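Local coordinates for protein lysine cyclodeaminase (Streptomyces pristinaespiralis, PDB 5YU3) that catalyses the cyclisation and deamination of L-lysine to L-pipecolic acid with bound NAD, and also recognises L-ornithine and L-2,4-diaminobutyric acid, at residues Glu22-Ile27 with Ala150-His155; Asp29-Gly34 with Thr122-Ala127; Glu63-Arg68 with Phe306-Ala311; Ser130-Arg135 with Pro277-Leu282. All coordinates share one frame; numbering follows the deposited sequence.

Contact 1 (Glu22-Ile27 with Ala150-His155)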
# COMPACT_ATOMS: atom_id res chain seq x y z
N GLU A 22 10.25 16.06 -24.34
CA GLU A 22 10.29 14.70 -24.85
C GLU A 22 9.80 13.70 -23.81
O GLU A 22 9.09 12.74 -24.15
CB GLU A 22 11.70 14.36 -25.31
CG GLU A 22 11.89 12.87 -25.52
CD GLU A 22 11.20 12.35 -26.76
OE1 GLU A 22 10.70 13.18 -27.56
OE2 GLU A 22 11.16 11.11 -26.95
N LEU A 23 10.15 13.91 -22.54
CA LEU A 23 9.70 12.98 -21.51
C LEU A 23 8.18 13.04 -21.34
O LEU A 23 7.53 12.01 -21.18
CB LEU A 23 10.40 13.27 -20.18
CG LEU A 23 10.08 12.31 -19.04
CD1 LEU A 23 10.58 10.89 -19.33
CD2 LEU A 23 10.68 12.84 -17.74
N MET A 24 7.61 14.24 -21.40
CA MET A 24 6.16 14.36 -21.34
C MET A 24 5.51 13.70 -22.55
O MET A 24 4.51 12.99 -22.41
CB MET A 24 5.75 15.84 -21.23
CG MET A 24 4.23 16.08 -21.19
SD MET A 24 3.40 15.33 -19.76
CE MET A 24 3.53 16.61 -18.54
N ARG A 25 6.08 13.89 -23.75
CA ARG A 25 5.53 13.26 -24.94
C ARG A 25 5.58 11.74 -24.85
O ARG A 25 4.63 11.06 -25.27
CB ARG A 25 6.27 13.73 -26.19
CG ARG A 25 5.84 15.13 -26.66
CD ARG A 25 6.26 15.43 -28.09
NE ARG A 25 5.82 16.75 -28.53
CZ ARG A 25 6.56 17.85 -28.43
NH1 ARG A 25 7.79 17.77 -27.91
NH2 ARG A 25 6.09 19.02 -28.84
N ARG A 26 6.68 11.19 -24.31
CA ARG A 26 6.75 9.74 -24.13
C ARG A 26 5.62 9.24 -23.24
O ARG A 26 5.00 8.22 -23.53
CB ARG A 26 8.09 9.32 -23.53
CG ARG A 26 9.27 9.48 -24.46
CD ARG A 26 10.55 8.88 -23.85
NE ARG A 26 11.74 9.31 -24.60
CZ ARG A 26 12.98 9.01 -24.25
NH1 ARG A 26 13.23 8.28 -23.17
NH2 ARG A 26 13.99 9.45 -25.00
N ILE A 27 5.33 9.97 -22.15
CA ILE A 27 4.29 9.52 -21.23
C ILE A 27 2.91 9.70 -21.85
O ILE A 27 2.03 8.85 -21.69
CB ILE A 27 4.43 10.24 -19.88
CG1 ILE A 27 5.75 9.79 -19.21
CG2 ILE A 27 3.25 9.93 -18.95
CD1 ILE A 27 6.17 10.63 -18.01
N ALA A 150 -0.96 22.48 -11.91
CA ALA A 150 -1.19 23.45 -12.97
C ALA A 150 0.02 23.57 -13.88
O ALA A 150 -0.13 23.81 -15.09
CB ALA A 150 -1.56 24.81 -12.36
N VAL A 151 1.22 23.39 -13.33
CA VAL A 151 2.43 23.48 -14.15
C VAL A 151 2.41 22.42 -15.25
O VAL A 151 2.62 22.72 -16.43
CB VAL A 151 3.69 23.37 -13.27
CG1 VAL A 151 4.97 23.34 -14.14
CG2 VAL A 151 3.73 24.52 -12.26
N THR A 152 2.14 21.15 -14.88
CA THR A 152 2.16 20.12 -15.91
C THR A 152 0.87 20.06 -16.72
O THR A 152 0.90 19.53 -17.83
CB THR A 152 2.46 18.74 -15.30
OG1 THR A 152 1.62 18.53 -14.16
CG2 THR A 152 3.94 18.65 -14.87
N GLN A 153 -0.24 20.58 -16.19
CA GLN A 153 -1.43 20.75 -17.02
C GLN A 153 -1.11 21.67 -18.19
O GLN A 153 -1.36 21.33 -19.36
CB GLN A 153 -2.60 21.32 -16.20
CG GLN A 153 -3.16 20.37 -15.13
CD GLN A 153 -3.82 19.15 -15.73
OE1 GLN A 153 -4.73 19.27 -16.56
NE2 GLN A 153 -3.36 17.96 -15.32
N LEU A 154 -0.56 22.85 -17.90
CA LEU A 154 -0.19 23.79 -18.96
C LEU A 154 0.86 23.17 -19.89
O LEU A 154 0.73 23.24 -21.12
CB LEU A 154 0.33 25.09 -18.35
CG LEU A 154 1.04 26.00 -19.36
CD1 LEU A 154 0.10 26.37 -20.50
CD2 LEU A 154 1.55 27.24 -18.69
N HIS A 155 1.87 22.51 -19.33
CA HIS A 155 2.93 21.97 -20.16
C HIS A 155 2.39 20.90 -21.11
O HIS A 155 2.58 20.98 -22.33
CB HIS A 155 4.06 21.41 -19.29
CG HIS A 155 5.18 20.82 -20.09
ND1 HIS A 155 5.92 19.74 -19.67
CD2 HIS A 155 5.68 21.17 -21.30
CE1 HIS A 155 6.83 19.46 -20.58
NE2 HIS A 155 6.71 20.31 -21.58
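M24 carries this contact: its side chain reaches from helix 20-39 to helix 148-160 and ends between T152 and H155. Its CG stands anti to the backbone N (chi1 178°), which sends the chain out from the helix; bends at chi2 and chi3 then turn the methyl toward T152. CE comes to rest 4.0 Å from T152 CB and also 4.0 Å from T152 O, so the terminal methyl lies against both the side chain and the backbone of that residue. The two side chains cross at about a right angle. Nearer its root, M24 CB lies 3.8 Å from H155 CE1, an oblique approach to the imidazole, while CE also passes 4.1 Å from H155 ND1. M24 thus touches the imidazole at CE1 and ND1, by van der Waals contact alone.

The polar groups here look elsewhere. T152 OG1 turns to the backbone oxygens of A119 and Q149. H155 uses NE2 on D21 and ND1 on the hydroxyl of Y341 of the second subunit, and with both nitrogens engaged the ring can hardly rotate. The tyrosine also packs on M24 and T152. At the outer side of helix 20-39, R26 NE binds E22 OE2 at 3.0 Å, almost straight and in the guanidinium plane, a salt bridge one turn apart.

Helix 148-160 follows strand 140-144 with a GxGxxA-type turn between them, consistent with the first strand-turn-helix unit of a Rossmann-type NAD domain; the arrangement is buried helix-helix packing against that unit, at the subunit interface.

Contact 2 (Asp29-Gly34 with Thr122-Ala127). With NAD (nicotinamide-adenine-dinucleotide), chain F.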
# COMPACT_ATOMS: atom_id res chain seq x y z
N ASP A 29 2.28 9.42 -25.05
CA ASP A 29 2.13 8.34 -26.02
C ASP A 29 1.87 7.00 -25.34
O ASP A 29 1.01 6.22 -25.78
CB ASP A 29 3.39 8.23 -26.90
CG ASP A 29 3.54 9.42 -27.86
OD1 ASP A 29 2.55 10.12 -28.12
OD2 ASP A 29 4.66 9.63 -28.35
N ARG A 30 2.59 6.72 -24.26
CA ARG A 30 2.41 5.44 -23.57
C ARG A 30 1.04 5.35 -22.91
O ARG A 30 0.39 4.30 -22.93
CB ARG A 30 3.52 5.24 -22.54
CG ARG A 30 4.88 5.25 -23.17
CD ARG A 30 5.13 3.97 -23.93
NE ARG A 30 5.61 2.97 -23.01
CZ ARG A 30 6.89 2.75 -22.77
NH1 ARG A 30 7.83 3.45 -23.39
NH2 ARG A 30 7.23 1.82 -21.89
N LEU A 31 0.60 6.45 -22.30
CA LEU A 31 -0.73 6.49 -21.69
C LEU A 31 -1.82 6.29 -22.74
O LEU A 31 -2.79 5.55 -22.51
CB LEU A 31 -0.90 7.81 -20.96
CG LEU A 31 -2.03 7.95 -19.95
CD1 LEU A 31 -2.15 6.68 -19.11
CD2 LEU A 31 -1.78 9.18 -19.06
N THR A 32 -1.67 6.92 -23.91
CA THR A 32 -2.64 6.75 -24.99
C THR A 32 -2.75 5.29 -25.41
O THR A 32 -3.85 4.75 -25.53
CB THR A 32 -2.25 7.63 -26.18
OG1 THR A 32 -2.26 9.00 -25.78
CG2 THR A 32 -3.23 7.43 -27.33
N GLY A 33 -1.61 4.63 -25.64
CA GLY A 33 -1.65 3.24 -26.03
C GLY A 33 -2.20 2.34 -24.94
O GLY A 33 -2.98 1.42 -25.21
N GLY A 34 -1.80 2.61 -23.69
CA GLY A 34 -2.27 1.79 -22.59
C GLY A 34 -3.76 1.92 -22.35
O GLY A 34 -4.45 0.93 -22.07
N THR A 122 -0.32 13.05 -14.74
CA THR A 122 -1.58 13.76 -14.56
C THR A 122 -1.76 14.81 -15.65
O THR A 122 -2.87 14.96 -16.20
CB THR A 122 -1.62 14.40 -13.17
OG1 THR A 122 -1.42 13.38 -12.19
CG2 THR A 122 -2.96 15.07 -12.89
N GLY A 123 -0.69 15.53 -15.99
CA GLY A 123 -0.72 16.36 -17.18
C GLY A 123 -0.97 15.54 -18.43
O GLY A 123 -1.78 15.92 -19.29
N ALA A 124 -0.29 14.40 -18.55
CA ALA A 124 -0.44 13.57 -19.74
C ALA A 124 -1.88 13.10 -19.92
O ALA A 124 -2.39 13.07 -21.04
CB ALA A 124 0.50 12.37 -19.68
N ALA A 125 -2.53 12.71 -18.82
CA ALA A 125 -3.90 12.20 -18.94
C ALA A 125 -4.83 13.29 -19.45
O ALA A 125 -5.68 13.03 -20.32
CB ALA A 125 -4.38 11.66 -17.59
N SER A 126 -4.69 14.51 -18.92
CA SER A 126 -5.46 15.64 -19.45
C SER A 126 -5.17 15.87 -20.92
O SER A 126 -6.08 16.20 -21.70
CB SER A 126 -5.17 16.91 -18.64
OG SER A 126 -5.73 16.84 -17.34
N ALA A 127 -3.91 15.70 -21.34
CA ALA A 127 -3.57 15.87 -22.75
C ALA A 127 -4.24 14.81 -23.62
O ALA A 127 -4.72 15.12 -24.72
CB ALA A 127 -2.05 15.83 -22.94
PA NAD F . -1.08 22.43 -4.78
O1A NAD F . -1.25 22.64 -3.31
O2A NAD F . 0.30 22.52 -5.40
O5B NAD F . -1.97 23.53 -5.55
C5B NAD F . -3.36 23.65 -5.27
C4B NAD F . -3.72 25.11 -5.47
O4B NAD F . -5.14 25.27 -5.37
C3B NAD F . -3.12 26.00 -4.38
O3B NAD F . -2.25 27.00 -4.97
C2B NAD F . -4.32 26.64 -3.72
O2B NAD F . -4.12 27.99 -3.31
C1B NAD F . -5.36 26.57 -4.82
N9A NAD F . -6.77 26.67 -4.41
C8A NAD F . -7.37 26.18 -3.30
N7A NAD F . -8.71 26.47 -3.31
C5A NAD F . -8.96 27.14 -4.46
C6A NAD F . -10.13 27.75 -5.11
N6A NAD F . -11.36 27.69 -4.54
N1A NAD F . -9.94 28.34 -6.32
C2A NAD F . -8.74 28.42 -6.92
N3A NAD F . -7.63 27.90 -6.38
C4A NAD F . -7.68 27.27 -5.17
O3 NAD F . -1.73 20.98 -5.13
PN NAD F . -1.65 20.19 -6.52
O1N NAD F . -1.67 21.19 -7.65
O2N NAD F . -0.52 19.18 -6.41
O5D NAD F . -3.02 19.34 -6.50
C5D NAD F . -4.27 19.99 -6.77
C4D NAD F . -5.37 18.93 -6.78
O4D NAD F . -5.09 17.94 -7.77
C3D NAD F . -5.46 18.18 -5.46
O3D NAD F . -6.85 17.91 -5.18
C2D NAD F . -4.77 16.87 -5.75
O2D NAD F . -5.13 15.82 -4.85
C1D NAD F . -5.23 16.65 -7.18
N1N NAD F . -4.47 15.68 -7.94
C2N NAD F . -5.12 14.95 -8.85
C3N NAD F . -4.45 14.00 -9.62
C7N NAD F . -5.22 13.22 -10.64
O7N NAD F . -4.74 12.24 -11.15
N7N NAD F . -6.44 13.67 -10.99
C4N NAD F . -3.08 13.82 -9.46
C5N NAD F . -2.42 14.62 -8.52
C6N NAD F . -3.14 15.55 -7.77
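L31 sets its CG anti to the backbone N (chi1 -164°), and the branch beyond it brings CD2 onto the backbone N of A125 in helix 115-133. CD2 lies 3.6 Å from A125 N, closer than to either neighbouring methyl: A124 CB is at 4.0 Å and A125 CB at 3.9 Å. One leucine methyl is therefore seated on a backbone flanked by two alanines, and these small side chains are consistent with the close approach here, 7.1 Å between L31 CA and A125 CA.

T122 opens the same segment but looks away from L31, toward the cofactor. With chi1 at -56°, its OG1 and CG2 both end up beside the nicotinamide: OG1 is 3.2 Å from NAD C4N, the carbon that exchanges hydride in this cofactor, and CG2 touches the same atom at 3.7 Å. OG1 is also hydrogen-bonded to T118 O, one turn back, which fixes the rotation of the side chain. With an alanine here, both branches vanish, and losing their close contacts at C4N would probably loosen that side of the ring and leave T118 O without this partner.

Helix 115-133 is hemmed in by several others. Helix 20-39 lies along A124 and A125, and helix 305-321 brings E307 against both L31 and A125. Helix 148-160 meets it through Q149 at T122, Q153 at S126 and A156 at A127.

Contact 3 (Glu63-Arg68 with Phe306-Ala311). With PRO (proline), chain G.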
# COMPACT_ATOMS: atom_id res chain seq x y z
N GLU A 63 -2.91 7.74 0.48
CA GLU A 63 -3.55 6.67 -0.29
C GLU A 63 -2.54 5.66 -0.80
O GLU A 63 -1.35 5.95 -0.99
CB GLU A 63 -4.34 7.24 -1.47
CG GLU A 63 -5.49 8.13 -1.03
CD GLU A 63 -6.18 8.83 -2.19
OE1 GLU A 63 -5.50 9.50 -2.99
OE2 GLU A 63 -7.42 8.72 -2.30
N TRP A 64 -3.05 4.45 -1.04
CA TRP A 64 -2.32 3.37 -1.68
C TRP A 64 -3.04 2.99 -2.97
O TRP A 64 -4.27 2.89 -2.99
CB TRP A 64 -2.18 2.15 -0.75
CG TRP A 64 -3.46 1.76 -0.05
CD1 TRP A 64 -4.39 0.86 -0.51
CD2 TRP A 64 -3.95 2.24 1.20
NE1 TRP A 64 -5.43 0.76 0.39
CE2 TRP A 64 -5.18 1.58 1.45
CE3 TRP A 64 -3.47 3.15 2.15
CZ2 TRP A 64 -5.94 1.83 2.60
CZ3 TRP A 64 -4.23 3.38 3.31
CH2 TRP A 64 -5.45 2.72 3.51
N MET A 65 -2.27 2.81 -4.04
CA MET A 65 -2.80 2.61 -5.39
C MET A 65 -2.06 1.45 -6.05
O MET A 65 -0.99 1.64 -6.65
CB MET A 65 -2.67 3.89 -6.22
CG MET A 65 -3.27 5.10 -5.53
SD MET A 65 -3.01 6.68 -6.37
CE MET A 65 -3.61 6.33 -8.02
N PRO A 66 -2.61 0.24 -5.98
CA PRO A 66 -1.99 -0.92 -6.63
C PRO A 66 -2.47 -1.15 -8.06
O PRO A 66 -3.61 -0.86 -8.42
CB PRO A 66 -2.42 -2.08 -5.73
CG PRO A 66 -3.83 -1.54 -5.19
CD PRO A 66 -3.71 -0.25 -5.05
N HIS A 67 -1.56 -1.68 -8.88
CA HIS A 67 -1.92 -2.19 -10.19
C HIS A 67 -1.09 -3.42 -10.52
O HIS A 67 0.14 -3.37 -10.46
CB HIS A 67 -1.74 -1.15 -11.30
CG HIS A 67 -2.15 -1.66 -12.65
ND1 HIS A 67 -3.45 -1.59 -13.09
CD2 HIS A 67 -1.45 -2.29 -13.62
CE1 HIS A 67 -3.54 -2.14 -14.29
NE2 HIS A 67 -2.34 -2.58 -14.63
N ARG A 68 -1.75 -4.50 -10.92
CA ARG A 68 -1.08 -5.76 -11.18
C ARG A 68 -1.07 -6.06 -12.67
O ARG A 68 -2.11 -5.95 -13.34
CB ARG A 68 -1.75 -6.91 -10.41
CG ARG A 68 -1.15 -8.28 -10.74
CD ARG A 68 -1.55 -9.35 -9.71
NE ARG A 68 -0.99 -10.65 -10.08
CZ ARG A 68 -1.69 -11.64 -10.64
NH1 ARG A 68 -2.99 -11.49 -10.89
NH2 ARG A 68 -1.08 -12.78 -10.96
N PHE A 306 -2.68 2.32 -12.86
CA PHE A 306 -2.17 1.97 -14.19
C PHE A 306 -1.36 3.12 -14.79
O PHE A 306 -0.35 2.89 -15.45
CB PHE A 306 -3.33 1.60 -15.12
CG PHE A 306 -2.92 1.18 -16.51
CD1 PHE A 306 -2.12 0.07 -16.72
CD2 PHE A 306 -3.38 1.89 -17.61
CE1 PHE A 306 -1.77 -0.32 -18.01
CE2 PHE A 306 -3.03 1.51 -18.90
CZ PHE A 306 -2.23 0.40 -19.09
N GLU A 307 -1.81 4.36 -14.59
CA GLU A 307 -1.07 5.49 -15.13
C GLU A 307 0.30 5.60 -14.49
O GLU A 307 1.29 5.92 -15.16
CB GLU A 307 -1.85 6.79 -14.92
CG GLU A 307 -3.26 6.78 -15.52
CD GLU A 307 -4.07 8.02 -15.17
OE1 GLU A 307 -3.87 8.58 -14.08
OE2 GLU A 307 -4.91 8.43 -16.00
N ASP A 308 0.38 5.33 -13.18
CA ASP A 308 1.66 5.38 -12.49
C ASP A 308 2.58 4.25 -12.94
O ASP A 308 3.79 4.44 -13.07
CB ASP A 308 1.42 5.33 -10.99
CG ASP A 308 0.54 6.45 -10.52
OD1 ASP A 308 0.99 7.61 -10.65
OD2 ASP A 308 -0.59 6.20 -10.05
N ALA A 309 2.02 3.05 -13.16
CA ALA A 309 2.83 1.94 -13.66
C ALA A 309 3.39 2.26 -15.04
O ALA A 309 4.54 1.92 -15.35
CB ALA A 309 1.99 0.66 -13.71
N LEU A 310 2.60 2.91 -15.90
CA LEU A 310 3.06 3.23 -17.24
C LEU A 310 4.14 4.30 -17.21
O LEU A 310 5.15 4.19 -17.91
CB LEU A 310 1.89 3.69 -18.12
CG LEU A 310 0.93 2.61 -18.59
CD1 LEU A 310 -0.16 3.28 -19.41
CD2 LEU A 310 1.66 1.56 -19.41
N ALA A 311 3.93 5.36 -16.42
CA ALA A 311 4.96 6.38 -16.31
C ALA A 311 6.23 5.83 -15.67
O ALA A 311 7.35 6.20 -16.05
CB ALA A 311 4.44 7.58 -15.52
N PRO G . -5.10 11.55 -6.54
CA PRO G . -3.55 11.57 -6.62
C PRO G . -3.04 10.42 -7.53
O PRO G . -1.83 10.16 -7.38
CB PRO G . -3.19 11.44 -5.39
CG PRO G . -4.31 12.28 -4.59
CD PRO G . -5.29 12.49 -5.42
OXT PRO G . -3.76 9.82 -8.41
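M65 lines the amino-acid pocket and D308 stands just behind it; proline, the product of ornithine cyclodeamination, lies beside strand 60-69, touched by E63 and M65. M65 CE sits 3.6 Å from D308 OD2, the two side chains crossing at about a right angle, and the same methyl lies 3.5 Å from the ligand's OXT. E63, two residues earlier on the strand, places OE1 3.4 Å from the proline CG. D308 OD1 makes salt bridges to K77 and R121, both of which hydrogen-bond the ligand, so the aspartate acts as a second shell that positions them.

Further along, H67 and F306 lie side by side, pointing the same way. F306 CB stands over one face of the imidazole, 4.0 Å from its centroid and 22° off the normal, a CH-pi contact. The rings themselves are oblique, planes at 49°, and the phenyl CD1 comes 3.4 Å from H67 NE2. S46 binds H67 ND1 and E69 binds NE2, fixing the rotation of the imidazole, with one face under F306 CB. A leucine instead of the histidine has no ring nitrogens, and S46 and E69 would probably lose these mates, with F306 CB left without its CH-pi face.

Helix 305-321, on the way from strand 297-300 of the parallel sheet to strand 326-328 of the mixed one, packs on strand 60-69, consistent with the cleft between the two sheets where the ornithine cyclodeaminase/mu-crystallin family binds its amino acid and NAD.

Contact 4 (Ser130-Arg135 with Pro277-Leu282)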
# COMPACT_ATOMS: atom_id res chain seq x y z
N SER A 130 -7.91 15.81 -23.77
CA SER A 130 -8.17 17.06 -24.47
C SER A 130 -7.91 16.92 -25.97
O SER A 130 -8.55 17.61 -26.77
CB SER A 130 -7.31 18.18 -23.88
OG SER A 130 -7.61 18.40 -22.52
N ARG A 131 -6.98 16.05 -26.36
CA ARG A 131 -6.84 15.77 -27.78
C ARG A 131 -8.14 15.22 -28.36
O ARG A 131 -8.51 15.55 -29.49
CB ARG A 131 -5.69 14.78 -27.99
CG ARG A 131 -4.99 14.90 -29.32
CD ARG A 131 -3.60 14.30 -29.21
NE ARG A 131 -3.66 13.05 -28.46
CZ ARG A 131 -2.63 12.24 -28.28
NH1 ARG A 131 -1.43 12.55 -28.79
NH2 ARG A 131 -2.79 11.11 -27.58
N LEU A 132 -8.86 14.41 -27.58
CA LEU A 132 -10.11 13.83 -28.05
C LEU A 132 -11.27 14.82 -28.00
O LEU A 132 -12.18 14.74 -28.84
CB LEU A 132 -10.47 12.60 -27.21
CG LEU A 132 -9.73 11.29 -27.51
CD1 LEU A 132 -9.68 10.41 -26.27
CD2 LEU A 132 -10.39 10.55 -28.66
N LEU A 133 -11.29 15.74 -27.02
CA LEU A 133 -12.52 16.46 -26.69
C LEU A 133 -12.40 17.98 -26.74
O LEU A 133 -13.43 18.66 -26.62
CB LEU A 133 -13.01 16.05 -25.29
CG LEU A 133 -13.49 14.60 -25.19
CD1 LEU A 133 -13.75 14.19 -23.74
CD2 LEU A 133 -14.74 14.40 -26.03
N ALA A 134 -11.21 18.54 -26.85
CA ALA A 134 -11.08 19.97 -27.07
C ALA A 134 -10.95 20.26 -28.56
O ALA A 134 -10.49 19.41 -29.33
CB ALA A 134 -9.88 20.55 -26.32
N ARG A 135 -11.34 21.46 -28.95
CA ARG A 135 -11.18 21.88 -30.33
C ARG A 135 -9.71 21.83 -30.71
O ARG A 135 -8.86 22.32 -29.96
CB ARG A 135 -11.73 23.29 -30.52
CG ARG A 135 -13.19 23.35 -30.96
CD ARG A 135 -13.54 24.77 -31.42
NE ARG A 135 -12.98 25.09 -32.73
CZ ARG A 135 -13.54 24.76 -33.90
NH1 ARG A 135 -14.70 24.10 -33.92
NH2 ARG A 135 -12.95 25.09 -35.04
N PRO A 277 -19.04 7.30 -21.91
CA PRO A 277 -18.06 6.22 -21.90
C PRO A 277 -16.74 6.69 -21.29
O PRO A 277 -16.33 7.83 -21.50
CB PRO A 277 -17.91 5.85 -23.37
CG PRO A 277 -19.14 6.60 -24.08
CD PRO A 277 -19.43 7.62 -23.34
N GLN A 278 -16.10 5.80 -20.53
CA GLN A 278 -14.86 6.14 -19.85
C GLN A 278 -13.75 6.43 -20.87
O GLN A 278 -13.83 6.06 -22.04
CB GLN A 278 -14.42 5.00 -18.93
CG GLN A 278 -14.01 3.73 -19.64
CD GLN A 278 -13.76 2.57 -18.68
OE1 GLN A 278 -12.62 2.24 -18.36
NE2 GLN A 278 -14.84 1.95 -18.21
N LEU A 279 -12.69 7.09 -20.38
CA LEU A 279 -11.64 7.57 -21.28
C LEU A 279 -11.01 6.42 -22.06
O LEU A 279 -10.75 6.56 -23.27
CB LEU A 279 -10.58 8.33 -20.47
CG LEU A 279 -9.36 8.86 -21.24
CD1 LEU A 279 -9.79 9.82 -22.34
CD2 LEU A 279 -8.41 9.54 -20.26
N ALA A 280 -10.78 5.27 -21.41
CA ALA A 280 -10.21 4.13 -22.12
C ALA A 280 -11.05 3.74 -23.33
O ALA A 280 -10.51 3.39 -24.39
CB ALA A 280 -10.07 2.93 -21.18
N HIS A 281 -12.38 3.81 -23.21
CA HIS A 281 -13.21 3.44 -24.35
C HIS A 281 -13.09 4.46 -25.47
O HIS A 281 -13.06 4.09 -26.65
CB HIS A 281 -14.67 3.28 -23.93
CG HIS A 281 -15.55 2.74 -25.02
ND1 HIS A 281 -16.42 3.52 -25.75
CD2 HIS A 281 -15.65 1.49 -25.54
CE1 HIS A 281 -17.04 2.78 -26.65
NE2 HIS A 281 -16.58 1.54 -26.55
N LEU A 282 -13.02 5.75 -25.12
CA LEU A 282 -12.79 6.78 -26.13
C LEU A 282 -11.48 6.54 -26.87
O LEU A 282 -11.39 6.73 -28.09
CB LEU A 282 -12.78 8.17 -25.49
CG LEU A 282 -13.99 8.64 -24.67
CD1 LEU A 282 -13.90 10.13 -24.40
CD2 LEU A 282 -15.27 8.29 -25.36
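L132 is the bump of this contact, and L279 and L282, one helical turn apart, make the hollow that takes it. L132 CD1 enters between them, 3.9 Å from L282 CB and 4.0 Å from L279 CD1. Its sister methyl CD2 stays to one flank, 4.0 Å from the carbonyl oxygen L282 O, so the two methyls touch different parts of L282. L132 crosses both partners obliquely. L279 sets off to one side of the contact, but its chi1 of 178° carries the tip back to the incoming methyl.

The fit has a second, smaller bump. L282 CD1 reaches past L132 to meet L133 CD1 at 4.1 Å, the two side chains at about a right angle. L282 is thus wedged against two consecutive leucines: its root takes L132 and its tip L133. Both L133 and L282 also touch T254 of strand 252-255, and L279 leans on L35 of helix 20-39.

Leucines alone do the interlocking. The last turn of helix 115-133 meets the first turn of helix 279-284 in apolar helix packing beside strand 252-255, at the end of the parallel sheet, consistent with a place at the margin of the Rossmann-type domain.

How the contacts relate
Contacts 1 and 2 share helix 20-39, and contacts 2 and 4 share helix 115-133, so the three form a chain of helix packings. In contacts 1, 2 and 3 every touching residue is buried; contact 4 lies farther from the centre and includes a partly exposed leucine. Chemistry follows place: contacts 2 and 4 are aliphatic, contact 1 sets a methionine's carbons against a histidine tied to the second subunit, and contact 3 pairs a methionine with a carboxylate beside the ligand and, farther along, two rings. I27 of contact 1 packs on A124 of contact 2, whose G34 O touches the F306 ring of contact 3. Contacts 1 and 3 alone touch the second subunit.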